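Local coordinates for protein muramoyltetrapeptide carboxypeptidase (Oxalobacter formigenes OXCC13, PDB 6UUK) that probably acts as a serine-type carboxypeptidase of the S66 family, trimming the tetrapeptide side chains of cell-wall muropeptides, at residues A139-A142 and K143-K146; H151-F154 and T155-E158; A227-G231 and T232-P236. All coordinates share one frame; numbering follows the deposited sequence.

How the contacts relate
The three contacts follow one another along the chain. Contacts 1 and 2 lie in the N-terminal LD-carboxypeptidase domain, before and after strand 147-150. Contact 1 lies where the chain leaves helix 138-142, near the surface. Contact 2 turns from the predicted nucleophile S152 into helix 155-163. Their centres are about 17 Å apart, and they touch where L141 CD1 meets F157 CZ at 3.5 Å. Contact 3 leads out of helix 223-228 in the C-terminal domain, its centre about 12 Å from that of contact 2. There M229 CE packs 3.2 Å from V156 O. Helix 155-163 thus packs on contact 1 within its own domain and on contact 3 in the other.

Contact 1. Residues A139-A142 and K143-K146; sequences AKLA and KSGK
S144 folds back on the C-terminal part of helix 138-142 and binds the backbone of K140. Its OG donates to K140 O at 2.6 Å. The hydroxyl reaches the carbonyl at a C=O...OG angle of 130° and stands 31° out of the carbonyl plane. OG lies anti to its own carbonyl carbon and beside its backbone N (chi1 -58°), which turns it back along the helix. OG also packs 3.4 Å from L141 CA. The backbone adds a weak bond from S144 N to L141 O at 3.1 Å. Two neighbouring carbonyls of the helix are therefore engaged by one residue, one through its side chain and one through its amide. An alanine here would remove OG and would probably leave K140 O without its hydroxyl donor, so that the turn is held less firmly.

K143 runs alongside the same turn. Its CG lies 3.4 Å from A139 O, and the extended chain passes that oxygen with its next carbons before its end leads away. These are aliphatic contacts with a carbonyl. G145 then breaks the helical path. Its phi is positive, which favours glycine, and it sends the chain off toward strand 147-150.

Further out, K146 NZ bonds to N114 O and V117 O, which fixes the exit of the turn to the loop before strand 119-122. L141 and S144 both rest on A112, and A142 touches A166. The buried L141 also reaches L161 of helix 155-163. This is a helix C-terminus linking helix 138-142 to strand 147-150 of the six-stranded sheet, with K140 and K143 on the surface and its leucine against helix 155-163.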
ATOM      1  N   ALA B 139      -9.529 -22.215  -8.768  1.00 24.94           N
ATOM      2  CA  ALA B 139     -10.053 -23.543  -8.476  1.00 24.57           C
ATOM      3  C   ALA B 139      -9.496 -24.576  -9.448  1.00 20.64           C
ATOM      4  O   ALA B 139      -9.268 -25.729  -9.066  1.00 27.59           O
ATOM      5  CB  ALA B 139     -11.580 -23.532  -8.523  1.00 26.32           C
ATOM      6  N   LYS B 140      -9.273 -24.178 -10.702  1.00 23.50           N
ATOM      7  CA  LYS B 140      -8.601 -25.050 -11.658  1.00 27.46           C
ATOM      8  C   LYS B 140      -7.115 -25.173 -11.347  1.00 29.08           C
ATOM      9  O   LYS B 140      -6.525 -26.241 -11.551  1.00 34.28           O
ATOM     10  CB  LYS B 140      -8.807 -24.516 -13.077  1.00 17.92           C
ATOM     11  CG  LYS B 140      -8.127 -25.321 -14.174  1.00 28.12           C
ATOM     12  CD  LYS B 140      -9.027 -26.432 -14.690  1.00 23.32           C
ATOM     13  CE  LYS B 140      -8.440 -27.075 -15.936  1.00 21.43           C
ATOM     14  NZ  LYS B 140      -9.366 -28.074 -16.540  1.00 22.35           N
ATOM     15  N   LEU B 141      -6.498 -24.098 -10.849  1.00 27.92           N
ATOM     16  CA  LEU B 141      -5.073 -24.132 -10.541  1.00 22.72           C
ATOM     17  C   LEU B 141      -4.790 -24.971  -9.302  1.00 21.42           C
ATOM     18  O   LEU B 141      -3.775 -25.675  -9.240  1.00 22.21           O
ATOM     19  CB  LEU B 141      -4.545 -22.711 -10.356  1.00 24.28           C
ATOM     20  CG  LEU B 141      -4.480 -21.849 -11.614  1.00 20.52           C
ATOM     21  CD1 LEU B 141      -4.178 -20.406 -11.253  1.00 22.81           C
ATOM     22  CD2 LEU B 141      -3.430 -22.399 -12.564  1.00 23.78           C
ATOM     23  N   ALA B 142      -5.673 -24.904  -8.300  1.00 22.49           N
ATOM     24  CA  ALA B 142      -5.476 -25.697  -7.093  1.00 18.96           C
ATOM     25  C   ALA B 142      -5.560 -27.189  -7.382  1.00 22.54           C
ATOM     26  O   ALA B 142      -4.903 -27.990  -6.708  1.00 24.94           O
ATOM     27  CB  ALA B 142      -6.503 -25.302  -6.031  1.00 24.15           C
ATOM     28  N   LYS B 143      -6.355 -27.581  -8.377  1.00 26.32           N
ATOM     29  CA  LYS B 143      -6.459 -28.973  -8.786  1.00 28.64           C
ATOM     30  C   LYS B 143      -5.410 -29.371  -9.814  1.00 22.55           C
ATOM     31  O   LYS B 143      -5.290 -30.562 -10.124  1.00 30.37           O
ATOM     32  CB  LYS B 143      -7.853 -29.256  -9.357  1.00 25.54           C
ATOM     33  CG  LYS B 143      -8.993 -29.001  -8.387  1.00 30.46           C
ATOM     34  CD  LYS B 143     -10.333 -29.319  -9.031  1.00 29.64           C
ATOM     35  CE  LYS B 143     -11.485 -29.076  -8.071  1.00 23.17           C
ATOM     36  NZ  LYS B 143     -12.798 -29.401  -8.694  1.00 34.05           N
ATOM     37  N   SER B 144      -4.651 -28.411 -10.348  1.00 20.36           N
ATOM     38  CA  SER B 144      -3.662 -28.732 -11.372  1.00 28.01           C
ATOM     39  C   SER B 144      -2.501 -29.536 -10.803  1.00 23.89           C
ATOM     40  O   SER B 144      -1.856 -30.294 -11.538  1.00 21.36           O
ATOM     41  CB  SER B 144      -3.146 -27.449 -12.024  1.00 18.50           C
ATOM     42  OG  SER B 144      -4.208 -26.703 -12.594  1.00 23.18           O
ATOM     43  N   GLY B 145      -2.218 -29.390  -9.511  1.00 22.96           N
ATOM     44  CA  GLY B 145      -1.114 -30.093  -8.896  1.00 19.63           C
ATOM     45  C   GLY B 145       0.255 -29.528  -9.197  1.00 21.11           C
ATOM     46  O   GLY B 145       1.258 -30.201  -8.931  1.00 17.99           O
ATOM     47  N   LYS B 146       0.332 -28.318  -9.742  1.00 28.39           N
ATOM     48  CA  LYS B 146       1.615 -27.715 -10.067  1.00 24.74           C
ATOM     49  C   LYS B 146       2.217 -27.038  -8.841  1.00 25.69           C
ATOM     50  O   LYS B 146       1.508 -26.634  -7.915  1.00 23.66           O
ATOM     51  CB  LYS B 146       1.462 -26.701 -11.201  1.00 20.92           C
ATOM     52  CG  LYS B 146       0.792 -27.261 -12.445  1.00 24.55           C
ATOM     53  CD  LYS B 146       1.523 -28.491 -12.959  1.00 20.85           C
ATOM     54  CE  LYS B 146       0.816 -29.087 -14.165  1.00 22.73           C
ATOM     55  NZ  LYS B 146       1.479 -30.334 -14.636  1.00 21.84           N
TER

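Contact 2. Residues H151-F154 and T155-E158; sequences HSDF and TVFE
T155 N donates to S152 O at 3.1 Å, and with this bond the backbone of 151-154 turns into helix 155-163. The turn is the strand-to-helix elbow that carries the predicted nucleophile S152, a nucleophile elbow in form. S152 itself has phi 61° and psi -124°, the strained backbone usual for such a serine. The bond from V156 N to D153 O likewise spans three residues. The bond from E158 N to F154 O follows and spans four, so the regular helical pattern comes in after two shorter bonds.

The side chain of T155 adds a second donor to the first carbonyl. Its OG1 reaches S152 O at 3.0 Å, from the same face of the carbonyl plane as T155 N. Two bonds from one residue thus grip the carbonyl oxygen of the nucleophile itself. T155 OG1 also bonds to N222 N, which ties the elbow to the strand before helix 223-228. S152 OG bonds to G125 O and lies close to H316, a predicted member of the charge relay. On either side of the serine in sequence, H151 ND1 is held by G171 O, and D153 OD2 by T129 OG1.

F154 and F157 lie side by side and point the same way. Each has CG anti to its backbone N, which sends both rings off the same side of the turn. Their planes are nearly parallel, 15° apart, but slid so far that they barely overlap. The centroids are 4.8 Å apart, and F154 CZ meets F157 CD1 at 3.4 Å. F157 CB makes a CH-pi contact over one face of the F154 ring. The E158 carboxylate stands almost perpendicular to that ring and comes in at its edge, with OE2 3.5 Å from F154 CD2.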
ATOM      1  N   HIS B 151       8.138 -14.731  -6.025  1.00 16.21           N
ATOM      2  CA  HIS B 151       8.099 -13.751  -4.944  1.00 13.26           C
ATOM      3  C   HIS B 151       7.791 -12.384  -5.552  1.00 14.53           C
ATOM      4  O   HIS B 151       7.424 -12.278  -6.726  1.00 23.96           O
ATOM      5  CB  HIS B 151       9.413 -13.750  -4.157  1.00 20.24           C
ATOM      6  CG  HIS B 151      10.593 -13.280  -4.950  1.00 15.79           C
ATOM      7  ND1 HIS B 151      11.357 -14.128  -5.723  1.00 16.75           N
ATOM      8  CD2 HIS B 151      11.141 -12.050  -5.089  1.00 14.66           C
ATOM      9  CE1 HIS B 151      12.324 -13.441  -6.304  1.00 15.69           C
ATOM     10  NE2 HIS B 151      12.216 -12.177  -5.935  1.00 18.28           N
ATOM     11  N   SER B 152       7.940 -11.336  -4.740  1.00 13.57           N
ATOM     12  CA  SER B 152       7.699  -9.945  -5.144  1.00 17.77           C
ATOM     13  C   SER B 152       6.236  -9.821  -5.547  1.00 19.96           C
ATOM     14  O   SER B 152       5.359 -10.144  -4.726  1.00 16.55           O
ATOM     15  CB  SER B 152       8.720  -9.548  -6.212  1.00 27.51           C
ATOM     16  OG  SER B 152       8.492  -8.223  -6.666  1.00 36.90           O
ATOM     17  N   ASP B 153       5.917  -9.369  -6.764  1.00 27.60           N
ATOM     18  CA  ASP B 153       4.526  -9.235  -7.182  1.00 20.52           C
ATOM     19  C   ASP B 153       3.813 -10.579  -7.249  1.00 20.77           C
ATOM     20  O   ASP B 153       2.579 -10.619  -7.180  1.00 23.99           O
ATOM     21  CB  ASP B 153       4.460  -8.529  -8.537  1.00 25.12           C
ATOM     22  CG  ASP B 153       3.040  -8.332  -9.028  1.00 24.64           C
ATOM     23  OD1 ASP B 153       2.286  -7.570  -8.388  1.00 31.31           O
ATOM     24  OD2 ASP B 153       2.681  -8.935 -10.060  1.00 27.01           O
ATOM     25  N   PHE B 154       4.558 -11.680  -7.370  1.00 16.57           N
ATOM     26  CA  PHE B 154       3.950 -13.003  -7.434  1.00 22.94           C
ATOM     27  C   PHE B 154       3.329 -13.433  -6.111  1.00 17.61           C
ATOM     28  O   PHE B 154       2.657 -14.470  -6.073  1.00 15.84           O
ATOM     29  CB  PHE B 154       4.991 -14.031  -7.884  1.00 26.05           C
ATOM     30  CG  PHE B 154       4.399 -15.272  -8.485  1.00 18.33           C
ATOM     31  CD1 PHE B 154       3.770 -15.225  -9.718  1.00 27.01           C
ATOM     32  CD2 PHE B 154       4.480 -16.486  -7.826  1.00 16.59           C
ATOM     33  CE1 PHE B 154       3.225 -16.364 -10.279  1.00 21.15           C
ATOM     34  CE2 PHE B 154       3.939 -17.630  -8.382  1.00 20.53           C
ATOM     35  CZ  PHE B 154       3.312 -17.568  -9.610  1.00 15.89           C
ATOM     36  N   THR B 155       3.540 -12.673  -5.033  1.00 17.32           N
ATOM     37  CA  THR B 155       2.839 -12.949  -3.783  1.00 16.08           C
ATOM     38  C   THR B 155       1.331 -12.825  -3.961  1.00 13.63           C
ATOM     39  O   THR B 155       0.567 -13.558  -3.323  1.00 15.74           O
ATOM     40  CB  THR B 155       3.331 -12.001  -2.685  1.00 18.63           C
ATOM     41  OG1 THR B 155       4.751 -12.127  -2.541  1.00 11.59           O
ATOM     42  CG2 THR B 155       2.665 -12.321  -1.352  1.00 14.36           C
ATOM     43  N   VAL B 156       0.889 -11.913  -4.830  1.00 16.28           N
ATOM     44  CA  VAL B 156      -0.533 -11.784  -5.134  1.00 19.96           C
ATOM     45  C   VAL B 156      -1.074 -13.086  -5.709  1.00 16.31           C
ATOM     46  O   VAL B 156      -2.174 -13.531  -5.356  1.00 21.75           O
ATOM     47  CB  VAL B 156      -0.762 -10.600  -6.093  1.00 17.37           C
ATOM     48  CG1 VAL B 156      -2.200 -10.568  -6.585  1.00 20.26           C
ATOM     49  CG2 VAL B 156      -0.397  -9.287  -5.412  1.00 25.12           C
ATOM     50  N   PHE B 157      -0.308 -13.724  -6.596  1.00 19.70           N
ATOM     51  CA  PHE B 157      -0.739 -14.990  -7.178  1.00 16.67           C
ATOM     52  C   PHE B 157      -0.801 -16.096  -6.133  1.00 19.85           C
ATOM     53  O   PHE B 157      -1.665 -16.975  -6.213  1.00 22.58           O
ATOM     54  CB  PHE B 157       0.203 -15.386  -8.315  1.00 17.83           C
ATOM     55  CG  PHE B 157      -0.264 -16.574  -9.111  1.00 18.61           C
ATOM     56  CD1 PHE B 157       0.077 -17.862  -8.729  1.00 24.39           C
ATOM     57  CD2 PHE B 157      -1.031 -16.402 -10.250  1.00 18.09           C
ATOM     58  CE1 PHE B 157      -0.347 -18.952  -9.462  1.00 20.85           C
ATOM     59  CE2 PHE B 157      -1.456 -17.491 -10.986  1.00 15.52           C
ATOM     60  CZ  PHE B 157      -1.114 -18.767 -10.591  1.00 18.77           C
ATOM     61  N   GLU B 158       0.097 -16.065  -5.148  1.00 18.75           N
ATOM     62  CA  GLU B 158       0.174 -17.138  -4.166  1.00 16.46           C
ATOM     63  C   GLU B 158      -0.865 -17.011  -3.060  1.00 17.47           C
ATOM     64  O   GLU B 158      -1.161 -18.009  -2.394  1.00 17.03           O
ATOM     65  CB  GLU B 158       1.576 -17.186  -3.556  1.00 17.68           C
ATOM     66  CG  GLU B 158       2.671 -17.481  -4.565  1.00 19.99           C
ATOM     67  CD  GLU B 158       4.012 -17.748  -3.913  1.00 23.87           C
ATOM     68  OE1 GLU B 158       4.087 -17.722  -2.666  1.00 22.02           O
ATOM     69  OE2 GLU B 158       4.992 -17.986  -4.650  1.00 21.65           O
TER

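Contact 3. Residues A227-G231 and T232-P236; sequences AHMAG and TPWMP
M229 has CG anti to its carbonyl carbon (chi1 -76°) and is bent at chi2, which carries its selenium across T232 and up to W234. T232 has chi1 70°, placing OG1 between its own N and carbonyl carbon, within reach of M229 O. OG1 donates to that oxygen at 2.7 Å and T232 N donates to it at 3.1 Å. Both come from the same face, above the carbonyl plane. The amide bond closes a type II beta turn from M229 to T232, and the hydroxyl grips the same acceptor. G231 takes positive phi in this turn, where a CB would press on the preceding carbonyl. A type I turn from T232 to M235 follows directly.

Selenomethionine M229 then packs on both later side chains. Its CE lies 3.6 Å from W234 CB. SE stands 5.3 Å from the centroid of the five-membered ring of W234, an oblique Met-aromatic contact. M235 folds its CE back to 3.6 Å from M229 CB.

The two consecutive beta turns lead from helix 223-228 toward strand 242-248. M229 rests on V156 and M159 of helix 155-163, and W234 on A160. The same turns also meet the second subunit: W234 NE1 bonds to E264 of that chain, A230 O bonds to its Q261, and A230 packs on its A230. The turns thus contact helices 155-163 and 252-264 of their own chain and the second subunit.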
ATOM      1  N   ALA B 227      -0.243  -6.029   2.094  1.00 18.33           N
ATOM      2  CA  ALA B 227      -1.060  -4.869   2.439  1.00 18.95           C
ATOM      3  C   ALA B 227      -1.993  -4.495   1.296  1.00 19.92           C
ATOM      4  O   ALA B 227      -3.081  -3.957   1.531  1.00 24.48           O
ATOM      5  CB  ALA B 227      -0.165  -3.688   2.811  1.00 13.70           C
ATOM      6  N   HIS B 228      -1.583  -4.772   0.056  1.00 23.37           N
ATOM      7  CA  HIS B 228      -2.467  -4.609  -1.091  1.00 17.86           C
ATOM      8  C   HIS B 228      -3.646  -5.574  -1.049  1.00 15.33           C
ATOM      9  O   HIS B 228      -4.693  -5.286  -1.640  1.00 19.68           O
ATOM     10  CB  HIS B 228      -1.670  -4.800  -2.386  1.00 19.33           C
ATOM     11  CG  HIS B 228      -2.513  -4.842  -3.621  1.00 24.44           C
ATOM     12  ND1 HIS B 228      -3.343  -3.807  -3.993  1.00 33.02           N
ATOM     13  CD2 HIS B 228      -2.649  -5.795  -4.573  1.00 30.76           C
ATOM     14  CE1 HIS B 228      -3.957  -4.123  -5.120  1.00 31.50           C
ATOM     15  NE2 HIS B 228      -3.553  -5.323  -5.493  1.00 32.47           N
HETATM   16  N   MSE B 229      -3.504  -6.700  -0.357  1.00 19.76           N
HETATM   17  CA  MSE B 229      -4.568  -7.695  -0.263  1.00 27.81           C
HETATM   18  C   MSE B 229      -5.575  -7.373   0.837  1.00 23.45           C
HETATM   19  O   MSE B 229      -6.593  -8.050   0.968  1.00 28.86           O
HETATM   20  CB  MSE B 229      -3.975  -9.083  -0.019  1.00 28.34           C
HETATM   21  CG  MSE B 229      -3.347  -9.720  -1.239  1.00 22.66           C
HETATM   22 SE   MSE B 229      -4.629  -9.917  -2.688  0.24 25.08          SE
HETATM   23  CE  MSE B 229      -3.848 -11.476  -3.550  1.00 27.07           C
ATOM     24  N   ALA B 230      -5.282  -6.345   1.628  1.00 16.09           N
ATOM     25  CA  ALA B 230      -6.152  -5.976   2.739  1.00 18.17           C
ATOM     26  C   ALA B 230      -7.496  -5.487   2.216  1.00 18.30           C
ATOM     27  O   ALA B 230      -7.556  -4.547   1.416  1.00 16.17           O
ATOM     28  CB  ALA B 230      -5.485  -4.904   3.596  1.00 18.41           C
ATOM     29  N   GLY B 231      -8.575  -6.125   2.668  1.00 15.28           N
ATOM     30  CA  GLY B 231      -9.914  -5.777   2.246  1.00 22.45           C
ATOM     31  C   GLY B 231     -10.408  -6.504   1.014  1.00 26.76           C
ATOM     32  O   GLY B 231     -11.614  -6.465   0.735  1.00 16.67           O
ATOM     33  N   THR B 232      -9.521  -7.168   0.270  1.00 17.56           N
ATOM     34  CA  THR B 232      -9.896  -7.879  -0.940  1.00 15.01           C
ATOM     35  C   THR B 232     -10.276  -9.322  -0.620  1.00 20.76           C
ATOM     36  O   THR B 232      -9.749  -9.915   0.327  1.00 22.11           O
ATOM     37  CB  THR B 232      -8.745  -7.868  -1.942  1.00 15.67           C
ATOM     38  OG1 THR B 232      -7.686  -8.705  -1.461  1.00 28.13           O
ATOM     39  CG2 THR B 232      -8.215  -6.453  -2.121  1.00 20.32           C
ATOM     40  N   PRO B 233     -11.194  -9.911  -1.394  1.00 19.06           N
ATOM     41  CA  PRO B 233     -11.553 -11.321  -1.168  1.00 21.16           C
ATOM     42  C   PRO B 233     -10.428 -12.297  -1.462  1.00 21.79           C
ATOM     43  O   PRO B 233     -10.589 -13.494  -1.192  1.00 23.99           O
ATOM     44  CB  PRO B 233     -12.736 -11.542  -2.124  1.00 18.75           C
ATOM     45  CG  PRO B 233     -13.248 -10.170  -2.436  1.00 18.81           C
ATOM     46  CD  PRO B 233     -12.044  -9.285  -2.419  1.00 16.57           C
ATOM     47  N   TRP B 234      -9.302 -11.834  -2.008  1.00 19.71           N
ATOM     48  CA  TRP B 234      -8.182 -12.715  -2.307  1.00 19.03           C
ATOM     49  C   TRP B 234      -7.271 -12.944  -1.108  1.00 24.09           C
ATOM     50  O   TRP B 234      -6.357 -13.771  -1.196  1.00 22.95           O
ATOM     51  CB  TRP B 234      -7.365 -12.148  -3.470  1.00 25.36           C
ATOM     52  CG  TRP B 234      -8.194 -11.744  -4.651  1.00 18.64           C
ATOM     53  CD1 TRP B 234      -8.606 -10.483  -4.969  1.00 15.06           C
ATOM     54  CD2 TRP B 234      -8.716 -12.605  -5.670  1.00 20.61           C
ATOM     55  NE1 TRP B 234      -9.351 -10.505  -6.124  1.00 21.31           N
ATOM     56  CE2 TRP B 234      -9.433 -11.797  -6.573  1.00 14.72           C
ATOM     57  CE3 TRP B 234      -8.646 -13.982  -5.906  1.00 18.19           C
ATOM     58  CZ2 TRP B 234     -10.076 -12.317  -7.694  1.00 20.22           C
ATOM     59  CZ3 TRP B 234      -9.285 -14.498  -7.020  1.00 12.92           C
ATOM     60  CH2 TRP B 234      -9.990 -13.667  -7.899  1.00 22.27           C
HETATM   61  N   MSE B 235      -7.494 -12.241  -0.002  1.00 27.75           N
HETATM   62  CA  MSE B 235      -6.703 -12.435   1.208  1.00 25.23           C
HETATM   63  C   MSE B 235      -7.089 -13.729   1.917  1.00 24.20           C
HETATM   64  O   MSE B 235      -8.252 -13.930   2.265  1.00 30.54           O
HETATM   65  CB  MSE B 235      -6.873 -11.247   2.159  1.00 25.91           C
HETATM   66  CG  MSE B 235      -6.291 -11.474   3.548  1.00 35.48           C
HETATM   67 SE   MSE B 235      -4.342 -11.452   3.596  1.00 37.85          SE
HETATM   68  CE  MSE B 235      -4.057  -9.523   3.574  1.00 24.02           C
ATOM     69  N   PRO B 236      -6.112 -14.612   2.123  1.00 26.61           N
ATOM     70  CA  PRO B 236      -6.403 -15.877   2.801  1.00 22.78           C
ATOM     71  C   PRO B 236      -6.841 -15.641   4.237  1.00 24.36           C
ATOM     72  O   PRO B 236      -6.453 -14.663   4.879  1.00 28.22           O
ATOM     73  CB  PRO B 236      -5.070 -16.633   2.737  1.00 21.44           C
ATOM     74  CG  PRO B 236      -4.315 -15.987   1.622  1.00 20.06           C
ATOM     75  CD  PRO B 236      -4.723 -14.546   1.641  1.00 20.64           C
TER